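CCMAN5 (Cellulosimicrobium cellulans, PDB 2XSG) probably hydrolyses alpha-mannosides as a calcium-containing family 92 glycoside hydrolase, a bacterial enzyme used in mannose-6-phosphate modification of yeast-made lysosomal enzymes. Local coordinates at residues A[7-12]-A[310-315]; A[598-603]-A[678-683]. All coordinates share one frame; numbering follows the deposited sequence.

Contact 1 (A[7-12]-A[310-315]); sequences ADYASL and LFYTHL
The ring of Y9 sets its CD1 over one face of the Y312 ring, 3.3 Å above the plane and shifted toward the rim. The two rings meet obliquely, with centroids 4.9 Å apart and planes at 34°. At the outer end of the pair Y9 CE1 comes within 3.2 Å of Y312 OH. L12 joins from another direction: its CD1 touches Y312 CD2 at 3.6 Å, and the two side chains run alongside each other, pointing the same way. On the opposite face of Y312, F311 CD2 sits over the ring centre, so the ring of Y312 is held between Y9 CD1 on one face and F311 CD2 on the other. With chi1 at -76°, CG of Y312 stands opposite its own carbonyl carbon, and the ring extends from the helix past L12 to Y9. The hydroxyl then bonds to the main-chain O of V293, which fixes the tip. A leucine in place of Y312 would remove the hydroxyl and most of the flat surface, and is likely to leave V293 O without this partner and a gap beside Y9. T313 contributes little across the contact, its OG1 being taken up by R309 O and D14 N.

Further out, the turn carrying Y9 and L12 is shaped by L12 N bonding to Y9 O at 2.8 Å and by S11 OG bonding to D8 O at 2.6 Å. N287 grips it through D8 OD1 and A10 N, and R283 forms a salt bridge with D8. The N-terminal segment is thus laid between helix 275-290 and helix 306-318, with Y9 and Y312 also resting on strand 293-296, while F311 and L315 of helix 306-318 also pack on V671 of helix 665-675.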
ATOM      1  N   ALA A   7      20.388  16.089  -3.619  1.00 19.88           N
ATOM      2  CA  ALA A   7      19.899  16.531  -2.275  1.00 19.71           C
ATOM      3  C   ALA A   7      18.360  16.591  -2.208  1.00 18.96           C
ATOM      4  O   ALA A   7      17.761  16.064  -1.262  1.00 18.53           O
ATOM      5  CB  ALA A   7      20.526  17.897  -1.880  1.00 20.18           C
ATOM      6  N   ASP A   8      17.730  17.226  -3.207  1.00 17.88           N
ATOM      7  CA  ASP A   8      16.271  17.440  -3.178  1.00 16.72           C
ATOM      8  C   ASP A   8      15.515  16.367  -3.965  1.00 15.16           C
ATOM      9  O   ASP A   8      15.040  16.597  -5.082  1.00 14.91           O
ATOM     10  CB  ASP A   8      15.880  18.852  -3.628  1.00 16.70           C
ATOM     11  CG  ASP A   8      14.396  19.163  -3.372  1.00 17.66           C
ATOM     12  OD1 ASP A   8      13.924  19.074  -2.226  1.00 18.70           O
ATOM     13  OD2 ASP A   8      13.691  19.512  -4.324  1.00 19.66           O
ATOM     14  N   TYR A   9      15.410  15.197  -3.349  1.00 13.62           N
ATOM     15  CA  TYR A   9      14.714  14.053  -3.927  1.00 12.13           C
ATOM     16  C   TYR A   9      13.218  14.308  -4.048  1.00 10.97           C
ATOM     17  O   TYR A   9      12.578  13.821  -4.989  1.00 10.38           O
ATOM     18  CB  TYR A   9      14.969  12.803  -3.096  1.00 12.01           C
ATOM     19  CG  TYR A   9      16.420  12.373  -3.063  1.00 13.18           C
ATOM     20  CD1 TYR A   9      16.998  11.748  -4.164  1.00 13.23           C
ATOM     21  CD2 TYR A   9      17.217  12.602  -1.931  1.00 13.66           C
ATOM     22  CE1 TYR A   9      18.324  11.344  -4.151  1.00 14.44           C
ATOM     23  CE2 TYR A   9      18.558  12.205  -1.912  1.00 15.46           C
ATOM     24  CZ  TYR A   9      19.093  11.576  -3.033  1.00 15.55           C
ATOM     25  OH  TYR A   9      20.401  11.172  -3.053  1.00 18.14           O
ATOM     26  N   ALA A  10      12.676  15.097  -3.127  1.00  9.65           N
ATOM     27  CA  ALA A  10      11.255  15.459  -3.161  1.00  8.97           C
ATOM     28  C   ALA A  10      10.812  16.019  -4.523  1.00  8.69           C
ATOM     29  O   ALA A  10       9.707  15.735  -4.975  1.00  8.57           O
ATOM     30  CB  ALA A  10      10.910  16.418  -2.033  1.00  8.65           C
ATOM     31  N   SER A  11      11.682  16.772  -5.187  1.00  8.06           N
ATOM     32  CA  SER A  11      11.371  17.349  -6.507  1.00  8.34           C
ATOM     33  C   SER A  11      11.205  16.295  -7.605  1.00  7.53           C
ATOM     34  O   SER A  11      10.577  16.562  -8.644  1.00  7.54           O
ATOM     35  CB  SER A  11      12.457  18.353  -6.923  1.00  8.75           C
ATOM     36  OG  SER A  11      13.709  17.689  -7.063  1.00 10.17           O
ATOM     37  N   LEU A  12      11.742  15.099  -7.371  1.00  6.75           N
ATOM     38  CA  LEU A  12      11.629  14.003  -8.346  1.00  6.43           C
ATOM     39  C   LEU A  12      10.337  13.184  -8.248  1.00  6.49           C
ATOM     40  O   LEU A  12       9.936  12.529  -9.220  1.00  6.05           O
ATOM     41  CB  LEU A  12      12.846  13.077  -8.277  1.00  5.66           C
ATOM     42  CG  LEU A  12      14.211  13.689  -8.558  1.00  5.97           C
ATOM     43  CD1 LEU A  12      15.275  12.591  -8.450  1.00  5.72           C
ATOM     44  CD2 LEU A  12      14.281  14.392  -9.958  1.00  4.79           C
ATOM     45  N   LEU A 310      10.308   7.924 -11.663  1.00  7.39           N
ATOM     46  CA  LEU A 310       9.440   6.798 -11.361  1.00  6.95           C
ATOM     47  C   LEU A 310       9.919   6.106 -10.105  1.00  6.71           C
ATOM     48  O   LEU A 310       9.120   5.846  -9.213  1.00  7.42           O
ATOM     49  CB  LEU A 310       9.416   5.789 -12.497  1.00  6.96           C
ATOM     50  CG  LEU A 310       8.267   5.823 -13.469  1.00  7.38           C
ATOM     51  CD1 LEU A 310       8.521   4.729 -14.519  1.00  8.36           C
ATOM     52  CD2 LEU A 310       6.892   5.642 -12.770  1.00  6.47           C
ATOM     53  N   PHE A 311      11.221   5.824 -10.013  1.00  6.10           N
ATOM     54  CA  PHE A 311      11.754   5.256  -8.779  1.00  5.21           C
ATOM     55  C   PHE A 311      11.374   6.069  -7.531  1.00  5.13           C
ATOM     56  O   PHE A 311      10.823   5.507  -6.566  1.00  4.80           O
ATOM     57  CB  PHE A 311      13.270   5.071  -8.850  1.00  4.65           C
ATOM     58  CG  PHE A 311      13.849   4.493  -7.615  1.00  3.99           C
ATOM     59  CD1 PHE A 311      13.817   3.117  -7.397  1.00  4.38           C
ATOM     60  CD2 PHE A 311      14.389   5.316  -6.633  1.00  2.00           C
ATOM     61  CE1 PHE A 311      14.321   2.585  -6.232  1.00  2.98           C
ATOM     62  CE2 PHE A 311      14.887   4.784  -5.457  1.00  3.04           C
ATOM     63  CZ  PHE A 311      14.861   3.414  -5.260  1.00  4.18           C
ATOM     64  N   TYR A 312      11.683   7.368  -7.534  1.00  4.62           N
ATOM     65  CA  TYR A 312      11.463   8.198  -6.342  1.00  4.28           C
ATOM     66  C   TYR A 312       9.977   8.405  -6.006  1.00  4.25           C
ATOM     67  O   TYR A 312       9.614   8.515  -4.830  1.00  4.02           O
ATOM     68  CB  TYR A 312      12.276   9.510  -6.361  1.00  4.30           C
ATOM     69  CG  TYR A 312      13.741   9.237  -6.041  1.00  4.79           C
ATOM     70  CD1 TYR A 312      14.145   8.886  -4.735  1.00  4.94           C
ATOM     71  CD2 TYR A 312      14.709   9.284  -7.032  1.00  3.40           C
ATOM     72  CE1 TYR A 312      15.472   8.602  -4.448  1.00  2.64           C
ATOM     73  CE2 TYR A 312      16.040   9.005  -6.760  1.00  3.53           C
ATOM     74  CZ  TYR A 312      16.411   8.647  -5.462  1.00  3.02           C
ATOM     75  OH  TYR A 312      17.723   8.372  -5.194  1.00  2.10           O
ATOM     76  N   THR A 313       9.143   8.442  -7.039  1.00  3.99           N
ATOM     77  CA  THR A 313       7.700   8.508  -6.875  1.00  3.87           C
ATOM     78  C   THR A 313       7.210   7.248  -6.143  1.00  4.37           C
ATOM     79  O   THR A 313       6.406   7.334  -5.209  1.00  3.58           O
ATOM     80  CB  THR A 313       6.984   8.661  -8.238  1.00  4.61           C
ATOM     81  OG1 THR A 313       7.391   9.891  -8.869  1.00  2.83           O
ATOM     82  CG2 THR A 313       5.455   8.633  -8.062  1.00  3.47           C
ATOM     83  N   HIS A 314       7.705   6.085  -6.560  1.00  3.68           N
ATOM     84  CA  HIS A 314       7.287   4.836  -5.927  1.00  4.29           C
ATOM     85  C   HIS A 314       7.963   4.604  -4.573  1.00  4.18           C
ATOM     86  O   HIS A 314       7.367   3.981  -3.670  1.00  4.46           O
ATOM     87  CB  HIS A 314       7.434   3.636  -6.872  1.00  3.78           C
ATOM     88  CG  HIS A 314       6.514   3.705  -8.052  1.00  4.89           C
ATOM     89  ND1 HIS A 314       5.150   3.833  -7.920  1.00  6.14           N
ATOM     90  CD2 HIS A 314       6.763   3.695  -9.383  1.00  2.94           C
ATOM     91  CE1 HIS A 314       4.594   3.890  -9.114  1.00  3.28           C
ATOM     92  NE2 HIS A 314       5.550   3.794 -10.020  1.00  4.88           N
ATOM     93  N   LEU A 315       9.182   5.114  -4.399  1.00  3.33           N
ATOM     94  CA  LEU A 315       9.758   5.116  -3.056  1.00  3.00           C
ATOM     95  C   LEU A 315       8.864   5.952  -2.112  1.00  3.01           C
ATOM     96  O   LEU A 315       8.564   5.534  -0.969  1.00  2.44           O
ATOM     97  CB  LEU A 315      11.202   5.630  -3.055  1.00  2.86           C
ATOM     98  CG  LEU A 315      12.058   5.437  -1.798  1.00  2.78           C
ATOM     99  CD1 LEU A 315      12.286   3.948  -1.465  1.00  4.34           C
ATOM    100  CD2 LEU A 315      13.399   6.158  -1.913  1.00  3.53           C
TER

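Contact 2 (A[598-603]-A[678-683]); sequences FNYTGE and FPVTAG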
ATOM      1  N   PHE A 598      12.263 -17.993 -12.574  1.00  5.14           N
ATOM      2  CA  PHE A 598      13.202 -18.540 -13.544  1.00  5.47           C
ATOM      3  C   PHE A 598      14.572 -18.830 -12.927  1.00  6.23           C
ATOM      4  O   PHE A 598      15.284 -19.719 -13.409  1.00  6.45           O
ATOM      5  CB  PHE A 598      13.323 -17.629 -14.769  1.00  5.61           C
ATOM      6  CG  PHE A 598      12.101 -17.611 -15.635  1.00  3.84           C
ATOM      7  CD1 PHE A 598      11.264 -16.489 -15.654  1.00  4.46           C
ATOM      8  CD2 PHE A 598      11.785 -18.705 -16.442  1.00  3.48           C
ATOM      9  CE1 PHE A 598      10.139 -16.441 -16.487  1.00  5.21           C
ATOM     10  CE2 PHE A 598      10.662 -18.672 -17.275  1.00  4.51           C
ATOM     11  CZ  PHE A 598       9.830 -17.534 -17.290  1.00  4.95           C
ATOM     12  N   ASN A 599      14.921 -18.097 -11.859  1.00  6.28           N
ATOM     13  CA  ASN A 599      16.120 -18.365 -11.064  1.00  6.53           C
ATOM     14  C   ASN A 599      16.094 -19.784 -10.484  1.00  7.02           C
ATOM     15  O   ASN A 599      17.132 -20.400 -10.278  1.00  7.23           O
ATOM     16  CB  ASN A 599      16.224 -17.382  -9.888  1.00  6.40           C
ATOM     17  CG  ASN A 599      16.634 -15.980 -10.304  1.00  6.83           C
ATOM     18  OD1 ASN A 599      16.904 -15.706 -11.473  1.00  5.15           O
ATOM     19  ND2 ASN A 599      16.672 -15.072  -9.329  1.00  7.00           N
ATOM     20  N   TYR A 600      14.896 -20.286 -10.213  1.00  7.60           N
ATOM     21  CA  TYR A 600      14.721 -21.613  -9.626  1.00  7.92           C
ATOM     22  C   TYR A 600      14.719 -22.712 -10.665  1.00  8.32           C
ATOM     23  O   TYR A 600      14.957 -23.870 -10.329  1.00  8.30           O
ATOM     24  CB  TYR A 600      13.414 -21.693  -8.844  1.00  7.70           C
ATOM     25  CG  TYR A 600      13.350 -20.840  -7.587  1.00  8.17           C
ATOM     26  CD1 TYR A 600      13.089 -19.462  -7.664  1.00  7.32           C
ATOM     27  CD2 TYR A 600      13.513 -21.409  -6.322  1.00  6.69           C
ATOM     28  CE1 TYR A 600      13.002 -18.676  -6.513  1.00  7.36           C
ATOM     29  CE2 TYR A 600      13.417 -20.614  -5.150  1.00  6.88           C
ATOM     30  CZ  TYR A 600      13.150 -19.251  -5.268  1.00  6.20           C
ATOM     31  OH  TYR A 600      13.070 -18.446  -4.153  1.00  7.20           O
ATOM     32  N   THR A 601      14.440 -22.364 -11.921  1.00  8.73           N
ATOM     33  CA  THR A 601      14.441 -23.358 -12.992  1.00  9.25           C
ATOM     34  C   THR A 601      15.724 -23.343 -13.799  1.00  9.25           C
ATOM     35  O   THR A 601      15.751 -23.879 -14.908  1.00  9.67           O
ATOM     36  CB  THR A 601      13.277 -23.159 -13.993  1.00  9.66           C
ATOM     37  OG1 THR A 601      13.333 -21.832 -14.540  1.00  8.94           O
ATOM     38  CG2 THR A 601      11.926 -23.416 -13.321  1.00  9.94           C
ATOM     39  N   GLY A 602      16.768 -22.721 -13.250  1.00  9.55           N
ATOM     40  CA  GLY A 602      18.093 -22.667 -13.887  1.00  9.27           C
ATOM     41  C   GLY A 602      18.159 -21.722 -15.070  1.00  9.29           C
ATOM     42  O   GLY A 602      19.031 -21.844 -15.941  1.00  8.91           O
ATOM     43  N   GLU A 603      17.239 -20.764 -15.125  1.00  8.89           N
ATOM     44  CA  GLU A 603      17.242 -19.808 -16.243  1.00  8.63           C
ATOM     45  C   GLU A 603      17.198 -18.369 -15.736  1.00  7.97           C
ATOM     46  O   GLU A 603      16.253 -17.629 -16.018  1.00  7.98           O
ATOM     47  CB  GLU A 603      16.108 -20.121 -17.232  1.00  8.75           C
ATOM     48  CG  GLU A 603      16.218 -21.527 -17.841  1.00 10.28           C
ATOM     49  CD  GLU A 603      15.400 -21.681 -19.098  1.00 11.82           C
ATOM     50  OE1 GLU A 603      14.188 -21.950 -18.990  1.00 12.96           O
ATOM     51  OE2 GLU A 603      15.965 -21.517 -20.200  1.00 13.63           O
ATOM     52  N   PHE A 678      14.365  -9.140  -4.805  1.00  4.65           N
ATOM     53  CA  PHE A 678      12.936  -9.395  -4.633  1.00  4.98           C
ATOM     54  C   PHE A 678      12.659 -10.503  -3.616  1.00  4.71           C
ATOM     55  O   PHE A 678      13.358 -11.523  -3.603  1.00  3.86           O
ATOM     56  CB  PHE A 678      12.329  -9.786  -5.973  1.00  5.17           C
ATOM     57  CG  PHE A 678      10.844  -9.950  -5.927  1.00  5.97           C
ATOM     58  CD1 PHE A 678      10.011  -8.859  -6.152  1.00  6.12           C
ATOM     59  CD2 PHE A 678      10.275 -11.182  -5.658  1.00  5.23           C
ATOM     60  CE1 PHE A 678       8.628  -8.996  -6.097  1.00  5.75           C
ATOM     61  CE2 PHE A 678       8.896 -11.321  -5.599  1.00  7.64           C
ATOM     62  CZ  PHE A 678       8.072 -10.226  -5.828  1.00  6.03           C
ATOM     63  N   PRO A 679      11.620 -10.323  -2.766  1.00  5.23           N
ATOM     64  CA  PRO A 679      11.347 -11.374  -1.795  1.00  4.89           C
ATOM     65  C   PRO A 679      10.367 -12.422  -2.339  1.00  4.91           C
ATOM     66  O   PRO A 679       9.152 -12.325  -2.123  1.00  5.52           O
ATOM     67  CB  PRO A 679      10.731 -10.596  -0.623  1.00  5.28           C
ATOM     68  CG  PRO A 679       9.972  -9.485  -1.313  1.00  5.68           C
ATOM     69  CD  PRO A 679      10.758  -9.140  -2.557  1.00  5.11           C
ATOM     70  N   VAL A 680      10.878 -13.428  -3.030  1.00  3.98           N
ATOM     71  CA  VAL A 680      10.010 -14.554  -3.404  1.00  3.54           C
ATOM     72  C   VAL A 680       9.400 -15.180  -2.136  1.00  3.11           C
ATOM     73  O   VAL A 680       8.188 -15.275  -2.000  1.00  3.56           O
ATOM     74  CB  VAL A 680      10.746 -15.601  -4.298  1.00  3.56           C
ATOM     75  CG1 VAL A 680       9.927 -16.889  -4.446  1.00  2.00           C
ATOM     76  CG2 VAL A 680      11.035 -14.989  -5.674  1.00  2.00           C
ATOM     77  N   THR A 681      10.246 -15.527  -1.185  1.00  3.12           N
ATOM     78  CA  THR A 681       9.773 -16.079   0.075  1.00  3.01           C
ATOM     79  C   THR A 681       9.742 -15.002   1.149  1.00  3.25           C
ATOM     80  O   THR A 681      10.756 -14.744   1.798  1.00  4.00           O
ATOM     81  CB  THR A 681      10.654 -17.268   0.517  1.00  2.56           C
ATOM     82  OG1 THR A 681      10.808 -18.160  -0.591  1.00  2.00           O
ATOM     83  CG2 THR A 681      10.012 -18.016   1.665  1.00  2.28           C
ATOM     84  N   ALA A 682       8.586 -14.349   1.298  1.00  3.07           N
ATOM     85  CA  ALA A 682       8.304 -13.557   2.476  1.00  2.78           C
ATOM     86  C   ALA A 682       8.253 -14.557   3.621  1.00  3.03           C
ATOM     87  O   ALA A 682       7.821 -15.700   3.436  1.00  2.73           O
ATOM     88  CB  ALA A 682       6.975 -12.846   2.332  1.00  2.47           C
ATOM     89  N   GLY A 683       8.717 -14.146   4.790  1.00  3.13           N
ATOM     90  CA  GLY A 683       8.810 -15.063   5.913  1.00  4.10           C
ATOM     91  C   GLY A 683      10.103 -15.857   5.898  1.00  4.43           C
ATOM     92  O   GLY A 683      10.238 -16.848   6.614  1.00  5.46           O
TER
HETATM   93  O   HOH W   1      13.168 -19.213  -1.577  1.00  4.22           O
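Y600 and V680 approach from opposite directions, and the tyrosine makes its contact with the outer half of its ring. At CB the side chain leaves with CG opposite its carbonyl carbon (chi1 -67°), which aims the ring across at the loop around V680. The first ring atom to arrive is CE1, 4.1 Å from V680 CG1; CZ next to it lies equally far from the same methyl, which approaches the ring obliquely. At the tip, Y600 OH is 3.5 Å from V680 CG1 and 3.7 Å from V680 CB, so the oxygen rests against the valine's aliphatic branch. It also hydrogen-bonds to a water lying in the plane of the ring, at 2.7 Å from Y600 OH. That water donates to T681 OG1 over 2.8 Å and so links Y600 OH to T681 OG1, which lie 4.2 Å apart. T681 OG1 in turn bonds to the main-chain O of A547, so the bridge is tied into the surrounding protein.

V680 has CG1 anti to its backbone N (chi1 169°), which brings this branch to the tyrosine; its side chain also packs on Y596 and L597. The backbone before it folds in an inverse gamma turn centred on P679, closed by a weak bond from V680 N to F678 O, and R358 of helix 353-366 holds the carbonyls of P679 and V680. The contact joins two irregular connections through a small apolar patch and a water bridge: the turn entering helix 604-616 and the segment between strands 677-678 and 686-689, both in the catalytic domain, whose clan is built on the (alpha/alpha)6 barrel.

In the fold
Contact 1 is partly buried and contact 2 buried, yet the first lies nearer the middle of the chain, its centre about 17 Å away against about 22 Å. They do not touch: their centres are about 28 Å apart and their nearest atoms about 12 Å. Neither shares a segment with the other, though helix 665-675, on which helix 306-318 of contact 1 rests, leads into strand 677-678 and so to 678-683. Contact 1 brings the N-terminal segment against a regular helix through apolar and aromatic surfaces, with the hydroxyls of Y312 and T313 bonded outside the two segments. Contact 2 joins two loops, with less buried area and a water between hydroxyls.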